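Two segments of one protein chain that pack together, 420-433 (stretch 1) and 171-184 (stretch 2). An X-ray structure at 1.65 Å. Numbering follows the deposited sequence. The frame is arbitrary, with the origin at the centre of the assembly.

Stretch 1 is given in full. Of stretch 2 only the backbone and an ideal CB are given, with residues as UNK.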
# COMPACT_ATOMS: atom_id res chain seq x y z
N ASN A 420 10.00 -3.07 -42.73
CA ASN A 420 9.09 -2.55 -43.77
C ASN A 420 8.14 -1.48 -43.22
O ASN A 420 6.91 -1.64 -43.28
CB ASN A 420 8.25 -3.72 -44.39
CG ASN A 420 7.92 -3.51 -45.88
OD1 ASN A 420 7.54 -4.47 -46.63
ND2 ASN A 420 8.00 -2.30 -46.30
N ASP A 421 8.71 -0.34 -42.78
CA ASP A 421 7.97 0.62 -41.91
C ASP A 421 6.97 1.47 -42.66
O ASP A 421 6.11 2.04 -42.02
CB ASP A 421 8.94 1.57 -41.17
CG ASP A 421 9.75 0.86 -40.10
OD1 ASP A 421 9.31 -0.19 -39.57
OD2 ASP A 421 10.83 1.39 -39.76
N PHE A 422 7.07 1.53 -44.00
CA PHE A 422 6.27 2.49 -44.80
C PHE A 422 5.23 1.92 -45.76
O PHE A 422 4.28 2.60 -46.11
CB PHE A 422 7.17 3.49 -45.52
CG PHE A 422 8.19 4.09 -44.65
CD1 PHE A 422 7.83 5.06 -43.73
CD2 PHE A 422 9.51 3.66 -44.66
CE1 PHE A 422 8.76 5.64 -42.91
CE2 PHE A 422 10.45 4.21 -43.79
CZ PHE A 422 10.06 5.20 -42.89
N LYS A 423 5.39 0.66 -46.17
CA LYS A 423 4.55 0.14 -47.20
C LYS A 423 3.07 0.11 -46.88
O LYS A 423 2.26 0.58 -47.65
CB LYS A 423 5.04 -1.27 -47.62
CG LYS A 423 4.17 -1.84 -48.72
CD LYS A 423 4.78 -3.08 -49.37
CE LYS A 423 3.69 -3.89 -50.05
NZ LYS A 423 4.24 -5.08 -50.75
N GLN A 424 2.71 -0.50 -45.75
CA GLN A 424 1.29 -0.58 -45.41
C GLN A 424 0.66 0.77 -45.10
O GLN A 424 -0.54 0.93 -45.31
CB GLN A 424 1.10 -1.55 -44.22
CG GLN A 424 1.41 -2.98 -44.58
CD GLN A 424 0.82 -3.97 -43.61
OE1 GLN A 424 0.30 -3.58 -42.56
NE2 GLN A 424 0.80 -5.27 -43.99
N ALA A 425 1.43 1.73 -44.59
CA ALA A 425 0.93 3.10 -44.38
C ALA A 425 0.51 3.69 -45.73
O ALA A 425 -0.50 4.36 -45.80
CB ALA A 425 1.96 3.97 -43.73
N GLY A 426 1.31 3.45 -46.74
CA GLY A 426 0.97 3.94 -48.09
C GLY A 426 -0.28 3.23 -48.60
O GLY A 426 -1.13 3.86 -49.26
N GLU A 427 -0.40 1.92 -48.36
CA GLU A 427 -1.58 1.19 -48.79
C GLU A 427 -2.82 1.67 -48.12
O GLU A 427 -3.87 1.84 -48.76
CB GLU A 427 -1.38 -0.34 -48.58
CG GLU A 427 -0.24 -0.91 -49.41
CD GLU A 427 0.14 -2.34 -49.08
OE1 GLU A 427 0.68 -3.03 -50.00
OE2 GLU A 427 0.01 -2.82 -47.90
N LYS A 428 -2.71 2.00 -46.82
CA LYS A 428 -3.84 2.56 -46.09
C LYS A 428 -4.22 3.90 -46.63
O LYS A 428 -5.41 4.14 -46.93
CB LYS A 428 -3.56 2.64 -44.58
CG LYS A 428 -4.75 3.09 -43.76
CD LYS A 428 -5.94 2.17 -43.83
CE LYS A 428 -7.09 2.73 -42.97
NZ LYS A 428 -8.29 1.88 -43.10
N TYR A 429 -3.23 4.76 -46.83
CA TYR A 429 -3.49 6.10 -47.40
C TYR A 429 -4.27 5.99 -48.71
O TYR A 429 -5.30 6.63 -48.94
CB TYR A 429 -2.16 6.83 -47.69
CG TYR A 429 -2.38 8.18 -48.38
CD1 TYR A 429 -2.85 9.26 -47.65
CD2 TYR A 429 -2.13 8.37 -49.73
CE1 TYR A 429 -3.07 10.52 -48.24
CE2 TYR A 429 -2.35 9.61 -50.32
CZ TYR A 429 -2.80 10.67 -49.57
OH TYR A 429 -2.99 11.96 -50.18
N ARG A 430 -3.78 5.13 -49.59
CA ARG A 430 -4.40 5.01 -50.90
C ARG A 430 -5.78 4.41 -50.85
O ARG A 430 -6.56 4.63 -51.78
CB ARG A 430 -3.52 4.25 -51.85
CG ARG A 430 -2.29 5.02 -52.23
CD ARG A 430 -1.46 4.28 -53.28
NE ARG A 430 -0.83 3.06 -52.74
CZ ARG A 430 0.37 2.99 -52.16
NH1 ARG A 430 1.14 4.07 -51.93
NH2 ARG A 430 0.82 1.81 -51.84
N SER A 431 -6.10 3.66 -49.80
CA SER A 431 -7.44 3.07 -49.63
C SER A 431 -8.50 4.07 -49.15
O SER A 431 -9.71 3.78 -49.21
CB SER A 431 -7.36 1.86 -48.68
OG SER A 431 -7.33 2.26 -47.30
N TYR A 432 -8.06 5.25 -48.70
CA TYR A 432 -8.98 6.25 -48.26
C TYR A 432 -9.69 6.88 -49.49
O TYR A 432 -9.06 7.12 -50.50
CB TYR A 432 -8.25 7.38 -47.48
CG TYR A 432 -7.87 7.06 -46.02
CD1 TYR A 432 -8.74 6.36 -45.19
CD2 TYR A 432 -6.61 7.36 -45.54
CE1 TYR A 432 -8.37 6.02 -43.89
CE2 TYR A 432 -6.21 7.02 -44.23
CZ TYR A 432 -7.10 6.34 -43.41
OH TYR A 432 -6.71 6.01 -42.10
N SER A 433 -10.96 7.22 -49.32
CA SER A 433 -11.66 8.13 -50.24
C SER A 433 -11.00 9.48 -50.23
O SER A 433 -10.21 9.79 -49.33
CB SER A 433 -13.14 8.26 -49.85
OG SER A 433 -13.28 9.01 -48.65
N UNK A 171 10.72 7.05 -34.48
CA UNK A 171 10.21 5.68 -34.33
C UNK A 171 9.34 5.46 -35.54
O UNK A 171 8.12 5.34 -35.46
CB UNK A 171 9.44 5.47 -33.02
N UNK A 172 10.00 5.34 -36.75
CA UNK A 172 9.24 5.34 -38.01
C UNK A 172 8.34 4.11 -38.21
O UNK A 172 7.43 4.15 -39.02
CB UNK A 172 10.22 5.43 -39.18
N UNK A 173 8.50 3.05 -37.41
CA UNK A 173 7.49 2.00 -37.42
C UNK A 173 6.07 2.47 -37.01
O UNK A 173 5.10 1.72 -37.22
CB UNK A 173 7.94 0.88 -36.48
N UNK A 174 5.97 3.68 -36.44
CA UNK A 174 4.71 4.27 -36.03
C UNK A 174 3.88 4.82 -37.20
O UNK A 174 2.72 5.18 -37.05
CB UNK A 174 4.98 5.39 -35.02
N UNK A 175 4.47 4.84 -38.40
CA UNK A 175 3.85 5.55 -39.54
C UNK A 175 2.49 4.94 -39.93
O UNK A 175 1.52 5.68 -40.23
CB UNK A 175 4.79 5.52 -40.75
N UNK A 176 2.39 3.62 -39.99
CA UNK A 176 1.11 2.99 -40.26
C UNK A 176 0.04 3.37 -39.21
O UNK A 176 -1.06 3.82 -39.57
CB UNK A 176 1.29 1.47 -40.30
N UNK A 177 0.36 3.26 -37.92
CA UNK A 177 -0.58 3.61 -36.91
C UNK A 177 -1.08 5.04 -37.02
O UNK A 177 -2.28 5.31 -36.87
CB UNK A 177 0.05 3.38 -35.53
N UNK A 178 -0.15 5.94 -37.23
CA UNK A 178 -0.51 7.36 -37.26
C UNK A 178 -1.42 7.66 -38.46
O UNK A 178 -2.30 8.54 -38.45
CB UNK A 178 0.75 8.23 -37.32
N UNK A 179 -1.26 6.88 -39.52
CA UNK A 179 -2.14 7.00 -40.69
C UNK A 179 -3.60 6.55 -40.44
O UNK A 179 -4.52 7.06 -41.11
CB UNK A 179 -1.55 6.18 -41.84
N UNK A 180 -3.81 5.66 -39.46
CA UNK A 180 -5.14 5.37 -38.96
C UNK A 180 -5.64 6.35 -37.90
O UNK A 180 -6.75 6.80 -37.97
CB UNK A 180 -5.16 3.95 -38.39
N UNK A 181 -4.78 6.64 -36.92
CA UNK A 181 -5.13 7.50 -35.78
C UNK A 181 -5.51 8.91 -36.21
O UNK A 181 -6.35 9.54 -35.55
CB UNK A 181 -3.96 7.57 -34.79
N UNK A 182 -4.92 9.43 -37.32
CA UNK A 182 -5.28 10.80 -37.71
C UNK A 182 -6.30 10.82 -38.84
O UNK A 182 -6.66 11.89 -39.31
CB UNK A 182 -4.03 11.58 -38.13
N UNK A 183 -6.82 9.65 -39.23
CA UNK A 183 -8.17 9.60 -39.90
C UNK A 183 -9.22 9.97 -38.90
O UNK A 183 -8.92 10.16 -37.70
CB UNK A 183 -8.47 8.22 -40.48
N UNK A 184 -10.45 10.15 -39.32
CA UNK A 184 -11.43 10.50 -38.32
C UNK A 184 -11.71 9.31 -37.38
O UNK A 184 -12.39 9.45 -36.35
CB UNK A 184 -12.72 10.97 -39.00

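The helices of the two stretches run nearly parallel, their axes 8.2 Å apart at closest approach and 21° between directions, so one flank of stretch 2 meets stretch 1 and the CB atoms at 174, 177 and 181 point away from it.

Position 171 has a non-helical backbone and a CB directed away, with nothing of stretch 1 within 5.5 Å; stretch 1 sets no preference, and the residue is Thr171. At 172, phi is -67° and CB points toward stretch 1, the ideal atom lying 3.7 Å from Phe422 CZ and 4.1 Å from Asp421 OD2. A compact apolar side chain would suit, and the phi value admits proline. Pro172 is found, its CB 3.8 Å from Phe422 CZ.

At 173 the CB points sideways, with the ideal atom 3.5 Å from Asp421 OD1. A basic or neutral polar residue might be expected beside this carboxylate, yet the residue is Glu173. Its OE1 stays 4.4 Å from Asp421 OD2, and water 2 bridges the two carboxylates from the side, donating to Asp421 OD2 at 2.6 Å and weakly to Glu173 OE1 at 3.3 Å. Position 174 points away and is unconstrained by stretch 1; it is Ser174.

At 175 the ideal CB faces Asp421 O, Phe422 CD1 and Ala425 CB at 3.9 to 4.4 Å. The space is limited, so alanine, serine, threonine or valine would fit. Thr175 places CG2 3.8 Å from Ala425 CB, while its OG1 donates to the O of Pro172 (2.7 Å), a bond within its own stretch.

The ideal CB at 176 points sideways, 4.3 Å from Ala425 CB, but a longer side chain could reach along the helix toward Gln424 and Lys428; a flat ring or a flexible polar chain is plausible. His176 extends its ring so that Gln424 CB sits over one face, 3.8 Å from the centroid, and Lys428 CB lies at the edge, 4.1 Å from NE2. The backbone N of His176 also donates to water 1 (2.9 Å), which is 2.6 Å from Asp421 O and so bridges the stretches.

Positions 177 and 178 have no atom of stretch 1 near their CB atoms, and hold Met177 and Leu178.

At 179 the ideal CB points toward Ala425 O and Lys428 CG, at 4.5 and 4.8 Å, favouring a small or beta-branched residue. Thr179 sets CG2 3.8 Å from Ala425 O, and its OG1 donates to Thr175 O (2.8 Å). Its backbone O accepts the one direct hydrogen bond between the stretches, from Tyr432 OH at 2.6 Å.

At 180 the sideways CB leaves the lysine amine of Lys428 within reach, inviting an acidic or aromatic partner. Trp180 supplies a ring face: Lys428 NZ lies 3.6 Å from the six-membered centroid, a cation-pi contact, with Lys428 CE also 3.6 Å from that centroid, a CH-pi contact over the same ring.

Position 181 points away and is Leu181; 182, where helical angles end, is Phe182, also without contact. At 183 the ideal CB is a tight 3.3 Å from Tyr432 OH, favouring a small residue. Ser183 turns OG back to Trp180 O (2.7 Å). Position 184, out of reach, is Asp184.

Stretch 2 (171-184) TPESTHMLTWLFSD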
# COMPACT_ATOMS: atom_id res chain seq x y z
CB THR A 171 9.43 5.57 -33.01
OG1 THR A 171 10.28 6.02 -31.95
CG2 THR A 171 8.96 4.17 -32.73
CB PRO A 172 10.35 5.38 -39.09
CG PRO A 172 11.56 4.80 -38.36
CD PRO A 172 11.44 5.36 -36.96
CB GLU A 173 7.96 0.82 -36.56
CG GLU A 173 8.12 1.11 -35.07
CD GLU A 173 9.56 1.40 -34.73
OE1 GLU A 173 10.22 2.24 -35.44
OE2 GLU A 173 10.05 0.84 -33.73
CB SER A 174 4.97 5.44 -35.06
OG SER A 174 5.69 6.55 -35.66
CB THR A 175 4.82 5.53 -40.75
OG1 THR A 175 6.08 6.08 -40.36
CG2 THR A 175 4.29 6.31 -41.85
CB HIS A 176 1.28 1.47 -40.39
CG HIS A 176 0.09 0.76 -40.97
ND1 HIS A 176 -0.04 -0.62 -40.93
CD2 HIS A 176 -0.99 1.22 -41.64
CE1 HIS A 176 -1.17 -0.97 -41.49
NE2 HIS A 176 -1.77 0.14 -41.93
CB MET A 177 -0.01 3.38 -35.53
CG MET A 177 -0.96 3.74 -34.41
SD MET A 177 -2.29 2.52 -34.31
CE MET A 177 -2.84 2.74 -32.61
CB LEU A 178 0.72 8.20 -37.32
CG LEU A 178 1.60 8.08 -36.08
CD1 LEU A 178 2.92 8.82 -36.28
CD2 LEU A 178 0.88 8.70 -34.89
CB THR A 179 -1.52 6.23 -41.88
OG1 THR A 179 -0.20 6.75 -42.12
CG2 THR A 179 -2.36 6.32 -43.13
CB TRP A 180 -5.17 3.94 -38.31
CG TRP A 180 -5.11 2.81 -39.20
CD1 TRP A 180 -4.01 2.35 -39.89
CD2 TRP A 180 -6.16 1.87 -39.47
NE1 TRP A 180 -4.32 1.23 -40.52
CE2 TRP A 180 -5.63 0.91 -40.32
CE3 TRP A 180 -7.50 1.78 -39.11
CZ2 TRP A 180 -6.38 -0.18 -40.81
CZ3 TRP A 180 -8.24 0.69 -39.61
CH2 TRP A 180 -7.69 -0.25 -40.43
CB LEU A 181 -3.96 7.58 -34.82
CG LEU A 181 -4.24 8.30 -33.51
CD1 LEU A 181 -5.40 7.70 -32.72
CD2 LEU A 181 -2.96 8.32 -32.64
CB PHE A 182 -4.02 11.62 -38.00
CG PHE A 182 -3.33 12.06 -36.78
CD1 PHE A 182 -3.69 13.24 -36.17
CD2 PHE A 182 -2.38 11.27 -36.18
CE1 PHE A 182 -3.10 13.63 -35.00
CE2 PHE A 182 -1.75 11.70 -35.00
CZ PHE A 182 -2.08 12.89 -34.43
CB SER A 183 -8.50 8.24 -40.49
OG SER A 183 -8.91 7.29 -39.51
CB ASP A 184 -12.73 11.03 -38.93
CG ASP A 184 -12.58 12.49 -39.51
OD1 ASP A 184 -11.72 13.29 -39.07
OD2 ASP A 184 -13.44 12.81 -40.36
O HOH W 1 4.50 1.65 -39.97
O HOH W 2 11.83 0.40 -37.60
O HOH W 3 6.61 -0.69 -39.23
O HOH W 4 -3.09 -1.04 -44.51
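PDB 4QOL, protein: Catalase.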